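Side-chain contacts in putative NAD dependent dehydrogenase (Micromonospora echinospora, PDB 6NOR), which binds NAD and probably acts as an oxidoreductase of the GFO/IDH/MocA family in the biosynthesis of the antibiotic gentamicin: residues 291-296 and 301-306; 201-206 and 237-242. One frame throughout, in Å; residues are numbered along the deposited sequence.

Contact 1: residues 291-296 and 301-306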
loop_
_atom_site.group_PDB
_atom_site.type_symbol
_atom_site.label_atom_id
_atom_site.label_comp_id
_atom_site.label_asym_id
_atom_site.label_seq_id
_atom_site.Cartn_x
_atom_site.Cartn_y
_atom_site.Cartn_z
ATOM N N GLY A 291 -12.548 10.968 -17.369
ATOM C CA GLY A 291 -12.170 11.416 -18.695
ATOM C C GLY A 291 -10.674 11.591 -18.911
ATOM O O GLY A 291 -10.143 11.221 -19.957
ATOM N N ALA A 292 -9.981 12.149 -17.925
ATOM C CA ALA A 292 -8.587 12.504 -18.130
ATOM C C ALA A 292 -7.632 11.390 -17.748
ATOM O O ALA A 292 -6.477 11.650 -17.453
ATOM C CB ALA A 292 -8.241 13.769 -17.356
ATOM N N VAL A 293 -8.096 10.146 -17.751
ATOM C CA VAL A 293 -7.205 9.061 -17.365
ATOM C C VAL A 293 -7.076 7.996 -18.455
ATOM O O VAL A 293 -8.051 7.640 -19.107
ATOM C CB VAL A 293 -7.666 8.421 -16.036
ATOM C CG1 VAL A 293 -6.868 7.162 -15.713
ATOM C CG2 VAL A 293 -7.513 9.413 -14.907
ATOM N N TRP A 294 -5.838 7.548 -18.664
ATOM C CA TRP A 294 -5.506 6.403 -19.505
ATOM C C TRP A 294 -6.398 5.201 -19.232
ATOM O O TRP A 294 -6.522 4.767 -18.091
ATOM C CB TRP A 294 -4.055 5.986 -19.272
ATOM C CG TRP A 294 -3.015 6.924 -19.814
ATOM C CD1 TRP A 294 -3.199 7.945 -20.706
ATOM C CD2 TRP A 294 -1.618 6.915 -19.494
ATOM N NE1 TRP A 294 -2.001 8.569 -20.960
ATOM C CE2 TRP A 294 -1.016 7.958 -20.228
ATOM C CE3 TRP A 294 -0.819 6.125 -18.654
ATOM C CZ2 TRP A 294 0.346 8.232 -20.151
ATOM C CZ3 TRP A 294 0.538 6.402 -18.577
ATOM C CH2 TRP A 294 1.106 7.442 -19.326
ATOM N N GLU A 295 -7.001 4.651 -20.276
ATOM C CA GLU A 295 -7.814 3.455 -20.112
ATOM C C GLU A 295 -6.907 2.289 -19.732
ATOM O O GLU A 295 -5.799 2.188 -20.247
ATOM C CB GLU A 295 -8.595 3.172 -21.389
ATOM C CG GLU A 295 -9.179 4.443 -21.992
ATOM C CD GLU A 295 -10.455 4.203 -22.774
ATOM O OE1 GLU A 295 -10.363 3.836 -23.964
ATOM O OE2 GLU A 295 -11.553 4.391 -22.204
ATOM N N PRO A 296 -7.354 1.417 -18.808
ATOM C CA PRO A 296 -8.672 1.373 -18.161
ATOM C C PRO A 296 -8.894 2.512 -17.162
ATOM O O PRO A 296 -8.061 2.740 -16.289
ATOM C CB PRO A 296 -8.656 0.019 -17.447
ATOM C CG PRO A 296 -7.207 -0.196 -17.106
ATOM C CD PRO A 296 -6.436 0.403 -18.255
ATOM N N LEU A 301 -8.581 3.079 -9.749
ATOM C CA LEU A 301 -7.424 3.455 -10.557
ATOM C C LEU A 301 -6.285 3.930 -9.687
ATOM O O LEU A 301 -6.502 4.349 -8.549
ATOM C CB LEU A 301 -7.784 4.562 -11.534
ATOM C CG LEU A 301 -9.180 4.450 -12.117
ATOM C CD1 LEU A 301 -9.575 5.754 -12.750
ATOM C CD2 LEU A 301 -9.162 3.319 -13.126
ATOM N N ARG A 302 -5.074 3.858 -10.227
ATOM C CA ARG A 302 -3.947 4.567 -9.653
ATOM C C ARG A 302 -3.349 5.507 -10.702
ATOM O O ARG A 302 -2.340 5.190 -11.305
ATOM C CB ARG A 302 -2.885 3.597 -9.139
ATOM C CG ARG A 302 -3.270 2.807 -7.907
ATOM C CD ARG A 302 -2.139 1.885 -7.490
ATOM N NE ARG A 302 -2.566 0.494 -7.328
ATOM C CZ ARG A 302 -2.851 -0.333 -8.334
ATOM N NH1 ARG A 302 -3.222 -1.578 -8.079
ATOM N NH2 ARG A 302 -2.773 0.084 -9.598
ATOM N N PRO A 303 -3.982 6.672 -10.920
ATOM C CA PRO A 303 -3.621 7.591 -12.010
ATOM C C PRO A 303 -2.196 8.108 -11.930
ATOM O O PRO A 303 -1.681 8.330 -10.845
ATOM C CB PRO A 303 -4.598 8.755 -11.833
ATOM C CG PRO A 303 -5.702 8.199 -10.970
ATOM C CD PRO A 303 -5.027 7.236 -10.057
ATOM N N GLU A 304 -1.567 8.303 -13.083
ATOM C CA GLU A 304 -0.244 8.877 -13.115
ATOM C C GLU A 304 -0.348 10.384 -13.025
ATOM O O GLU A 304 -1.387 10.969 -13.356
ATOM C CB GLU A 304 0.500 8.467 -14.395
ATOM C CG GLU A 304 -0.286 8.677 -15.697
ATOM C CD GLU A 304 -0.336 10.135 -16.179
ATOM O OE1 GLU A 304 0.546 10.937 -15.791
ATOM O OE2 GLU A 304 -1.268 10.482 -16.942
ATOM N N TRP A 305 0.728 11.004 -12.561
ATOM C CA TRP A 305 0.939 12.441 -12.743
ATOM C C TRP A 305 2.315 12.630 -13.372
ATOM O O TRP A 305 3.211 11.840 -13.128
ATOM C CB TRP A 305 0.819 13.208 -11.414
ATOM C CG TRP A 305 1.707 12.684 -10.323
ATOM C CD1 TRP A 305 1.447 11.626 -9.495
ATOM C CD2 TRP A 305 2.974 13.213 -9.908
ATOM N NE1 TRP A 305 2.495 11.446 -8.616
ATOM C CE2 TRP A 305 3.441 12.407 -8.855
ATOM C CE3 TRP A 305 3.764 14.286 -10.343
ATOM C CZ2 TRP A 305 4.662 12.636 -8.226
ATOM C CZ3 TRP A 305 4.982 14.507 -9.730
ATOM C CH2 TRP A 305 5.418 13.687 -8.683
ATOM N N GLU A 306 2.458 13.672 -14.189
ATOM C CA GLU A 306 3.690 14.001 -14.901
ATOM C C GLU A 306 4.432 12.789 -15.453
ATOM O O GLU A 306 5.606 12.580 -15.152
ATOM C CB GLU A 306 4.621 14.810 -13.990
ATOM C CG GLU A 306 4.183 16.248 -13.790
ATOM C CD GLU A 306 5.227 17.128 -13.102
ATOM O OE1 GLU A 306 6.132 16.607 -12.419
ATOM O OE2 GLU A 306 5.131 18.364 -13.240
HETATM O O HOH W 1 -3.698 8.592 -16.775
#

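Contact 2: residues 201-206 and 237-242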
loop_
_atom_site.group_PDB
_atom_site.type_symbol
_atom_site.label_atom_id
_atom_site.label_comp_id
_atom_site.label_asym_id
_atom_site.label_seq_id
_atom_site.Cartn_x
_atom_site.Cartn_y
_atom_site.Cartn_z
ATOM N N HIS A 201 15.338 -2.050 -20.847
ATOM C CA HIS A 201 15.267 -1.248 -19.638
ATOM C C HIS A 201 15.561 -2.019 -18.392
ATOM O O HIS A 201 16.231 -1.530 -17.493
ATOM C CB HIS A 201 13.895 -0.645 -19.492
ATOM C CG HIS A 201 13.575 0.356 -20.537
ATOM N ND1 HIS A 201 14.304 1.510 -20.692
ATOM C CD2 HIS A 201 12.602 0.395 -21.471
ATOM C CE1 HIS A 201 13.789 2.223 -21.671
ATOM N NE2 HIS A 201 12.756 1.565 -22.162
ATOM N N ALA A 202 15.030 -3.221 -18.323
ATOM C CA ALA A 202 15.183 -3.999 -17.125
ATOM C C ALA A 202 16.673 -4.286 -16.917
ATOM O O ALA A 202 17.189 -4.146 -15.814
ATOM C CB ALA A 202 14.368 -5.282 -17.203
ATOM N N VAL A 203 17.369 -4.640 -17.992
ATOM C CA VAL A 203 18.788 -4.973 -17.872
ATOM C C VAL A 203 19.609 -3.732 -17.533
ATOM O O VAL A 203 20.488 -3.792 -16.700
ATOM C CB VAL A 203 19.323 -5.632 -19.142
ATOM C CG1 VAL A 203 20.820 -5.760 -19.061
ATOM C CG2 VAL A 203 18.695 -7.014 -19.309
ATOM N N GLU A 204 19.295 -2.597 -18.136
ATOM C CA GLU A 204 20.027 -1.384 -17.816
ATOM C C GLU A 204 19.819 -1.001 -16.335
ATOM O O GLU A 204 20.782 -0.680 -15.635
ATOM C CB GLU A 204 19.614 -0.231 -18.747
ATOM C CG GLU A 204 20.519 1.000 -18.662
ATOM C CD GLU A 204 20.295 2.026 -19.792
ATOM O OE1 GLU A 204 19.266 1.944 -20.494
ATOM O OE2 GLU A 204 21.155 2.923 -19.972
ATOM N N LEU A 205 18.572 -1.065 -15.863
ATOM C CA LEU A 205 18.249 -0.757 -14.466
ATOM C C LEU A 205 18.950 -1.686 -13.496
ATOM O O LEU A 205 19.505 -1.219 -12.520
ATOM C CB LEU A 205 16.750 -0.824 -14.228
ATOM C CG LEU A 205 16.010 0.357 -14.843
ATOM C CD1 LEU A 205 14.504 0.091 -14.936
ATOM C CD2 LEU A 205 16.311 1.628 -14.046
ATOM N N CYS A 206 18.937 -2.992 -13.774
ATOM C CA CYS A 206 19.651 -3.963 -12.934
ATOM C C CYS A 206 21.131 -3.635 -12.755
ATOM O O CYS A 206 21.608 -3.541 -11.629
ATOM C CB CYS A 206 19.558 -5.376 -13.509
ATOM S SG CYS A 206 18.148 -6.343 -13.037
ATOM N N VAL A 237 15.033 -13.324 -17.362
ATOM C CA VAL A 237 16.466 -13.462 -17.431
ATOM C C VAL A 237 17.050 -13.586 -16.031
ATOM O O VAL A 237 16.800 -12.752 -15.179
ATOM C CB VAL A 237 17.111 -12.254 -18.124
ATOM C CG1 VAL A 237 18.620 -12.464 -18.305
ATOM C CG2 VAL A 237 16.428 -11.976 -19.457
ATOM N N LEU A 238 17.837 -14.626 -15.804
ATOM C CA LEU A 238 18.647 -14.701 -14.603
ATOM C C LEU A 238 20.061 -14.261 -14.945
ATOM O O LEU A 238 20.741 -14.902 -15.739
ATOM C CB LEU A 238 18.637 -16.117 -14.016
ATOM C CG LEU A 238 17.228 -16.671 -13.752
ATOM C CD1 LEU A 238 17.287 -18.039 -13.102
ATOM C CD2 LEU A 238 16.409 -15.692 -12.914
ATOM N N ILE A 239 20.488 -13.149 -14.354
ATOM C CA ILE A 239 21.823 -12.622 -14.567
ATOM C C ILE A 239 22.747 -12.926 -13.399
ATOM O O ILE A 239 22.420 -12.648 -12.251
ATOM C CB ILE A 239 21.796 -11.104 -14.756
ATOM C CG1 ILE A 239 20.841 -10.716 -15.872
ATOM C CG2 ILE A 239 23.178 -10.562 -15.076
ATOM C CD1 ILE A 239 20.683 -9.213 -15.971
ATOM N N GLU A 240 23.915 -13.480 -13.693
ATOM C CA GLU A 240 24.919 -13.665 -12.661
ATOM C C GLU A 240 25.984 -12.584 -12.797
ATOM O O GLU A 240 26.763 -12.590 -13.735
ATOM C CB GLU A 240 25.530 -15.059 -12.756
ATOM C CG GLU A 240 26.716 -15.311 -11.848
ATOM C CD GLU A 240 27.269 -16.726 -12.001
ATOM O OE1 GLU A 240 28.509 -16.895 -11.963
ATOM O OE2 GLU A 240 26.460 -17.669 -12.165
ATOM N N PHE A 241 26.018 -11.651 -11.858
ATOM C CA PHE A 241 27.071 -10.653 -11.844
ATOM C C PHE A 241 28.388 -11.186 -11.280
ATOM O O PHE A 241 28.421 -12.200 -10.602
ATOM C CB PHE A 241 26.612 -9.424 -11.066
ATOM C CG PHE A 241 25.484 -8.701 -11.729
ATOM C CD1 PHE A 241 25.734 -7.829 -12.773
ATOM C CD2 PHE A 241 24.167 -8.919 -11.337
ATOM C CE1 PHE A 241 24.690 -7.166 -13.416
ATOM C CE2 PHE A 241 23.128 -8.262 -11.970
ATOM C CZ PHE A 241 23.391 -7.378 -13.016
ATOM N N ALA A 242 29.468 -10.473 -11.571
ATOM C CA ALA A 242 30.822 -10.898 -11.238
ATOM C C ALA A 242 31.081 -11.042 -9.736
ATOM O O ALA A 242 31.787 -11.939 -9.314
ATOM C CB ALA A 242 31.821 -9.922 -11.842
#

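Contact 1: residues 291-296 and 301-306
Trp294 and Glu304 meet where the long loop between strand 282-286 and helix 307-310 doubles back on itself, a chain reversal that shows how a largely irregular loop can be held by a ring face, a water and a few apolar contacts. The two side chains cross at about a right angle. CG of Glu304 stands over the six-membered ring in a CH-pi contact, 4.0 Å from its centroid and 20° off the ring normal. Placing CG between the backbone N and the carbonyl carbon (chi1 50°) and bending again at chi2 folds the glutamate back on itself, which brings OE2 over the same indole, 4.1 Å above its plane. Carboxylate and ring lie 32° from parallel. Trp307 adds an edge-to-face partner for the indole.

Beside this pair lie apolar contacts. Val293 splits its two methyls, CG1 against Leu301 CD1 and CG2 against Pro303 CB, both at 4.3 Å. Pro303 in turn rests on Val282 and Ala284 of strand 282-286. Arg153 of a second subunit packs on Val293 and hydrogen-bonds the carbonyl oxygens of Ala292 and Glu304, so the fold-back lies at a subunit interface. One water joins its two limbs, accepting from Trp294 N at 3.0 Å and donating to Glu304 OE2 at 3.1 Å.

Contact 2: residues 201-206 and 237-242
Val203 and Cys206, one turn apart on helix 199-209, face Ile239 and Phe241, two residues apart on strand 234-241, and the pairing illustrates how a helix is seated on a sheet by few but well-placed apolar groups. All four residues are buried. The closer meeting is that of Cys206 with Phe241: CB of the cysteine lies 4.4 Å from CZ, near the plane of the ring, so the aromatic presents its far edge to the helix and not a face. One face of that ring is taken within the strand itself, where CG2 of Ile239 sits 3.8 Å above the plane, offset toward the rim. The isoleucine thus does two jobs with two branches. Its CG1 arm runs out extended (chi2 174°) and carries CD1 to 4.5 Å from Val203 CG2, while CG2 stays back against the phenylalanine.

Direct contact between helix and strand is light, with 155 Å² buried in all, and Val237, although directed at the helix, keeps its CG2 5.5 Å from CG2 of Val203. Cys249 of strand 246-252 touches Val203, Cys206 and Ile239 alike, and Val170 and Val172 of strand 167-175 also touch Cys206. The other side of the strand differs in character: Leu238 packs on Val236 of a fourth subunit, and partly exposed Glu240 makes a long, weak ion pair with Arg223 of that subunit. On the helix, His201 touches NAD. One sheet therefore carries a cofactor-lining helix on one face and a subunit interface on the other, an arrangement consistent with the C-terminal domain of the GFO/IDH/MocA family, helices on one face of an open, mostly antiparallel sheet.

In the fold
The contacts illustrate different kinds of packing. Contact 2 is core: a helix laid on the mixed sheet, with every touching residue buried and methyl, methylene and ring carbons alone in contact across the segments. Contact 1 lies farther out, its centre about 22 Å from the centre of the chain, against about 15 Å for contact 2, and is only partly buried; there an aromatic face, a carboxylate and a water join in beside the apolar pairs. No helix or strand is common to both, and their centres are 30 Å apart. Both lie near other subunits, but different ones: the loop of contact 1 meets the second and third subunits, the strand of contact 2 the fourth.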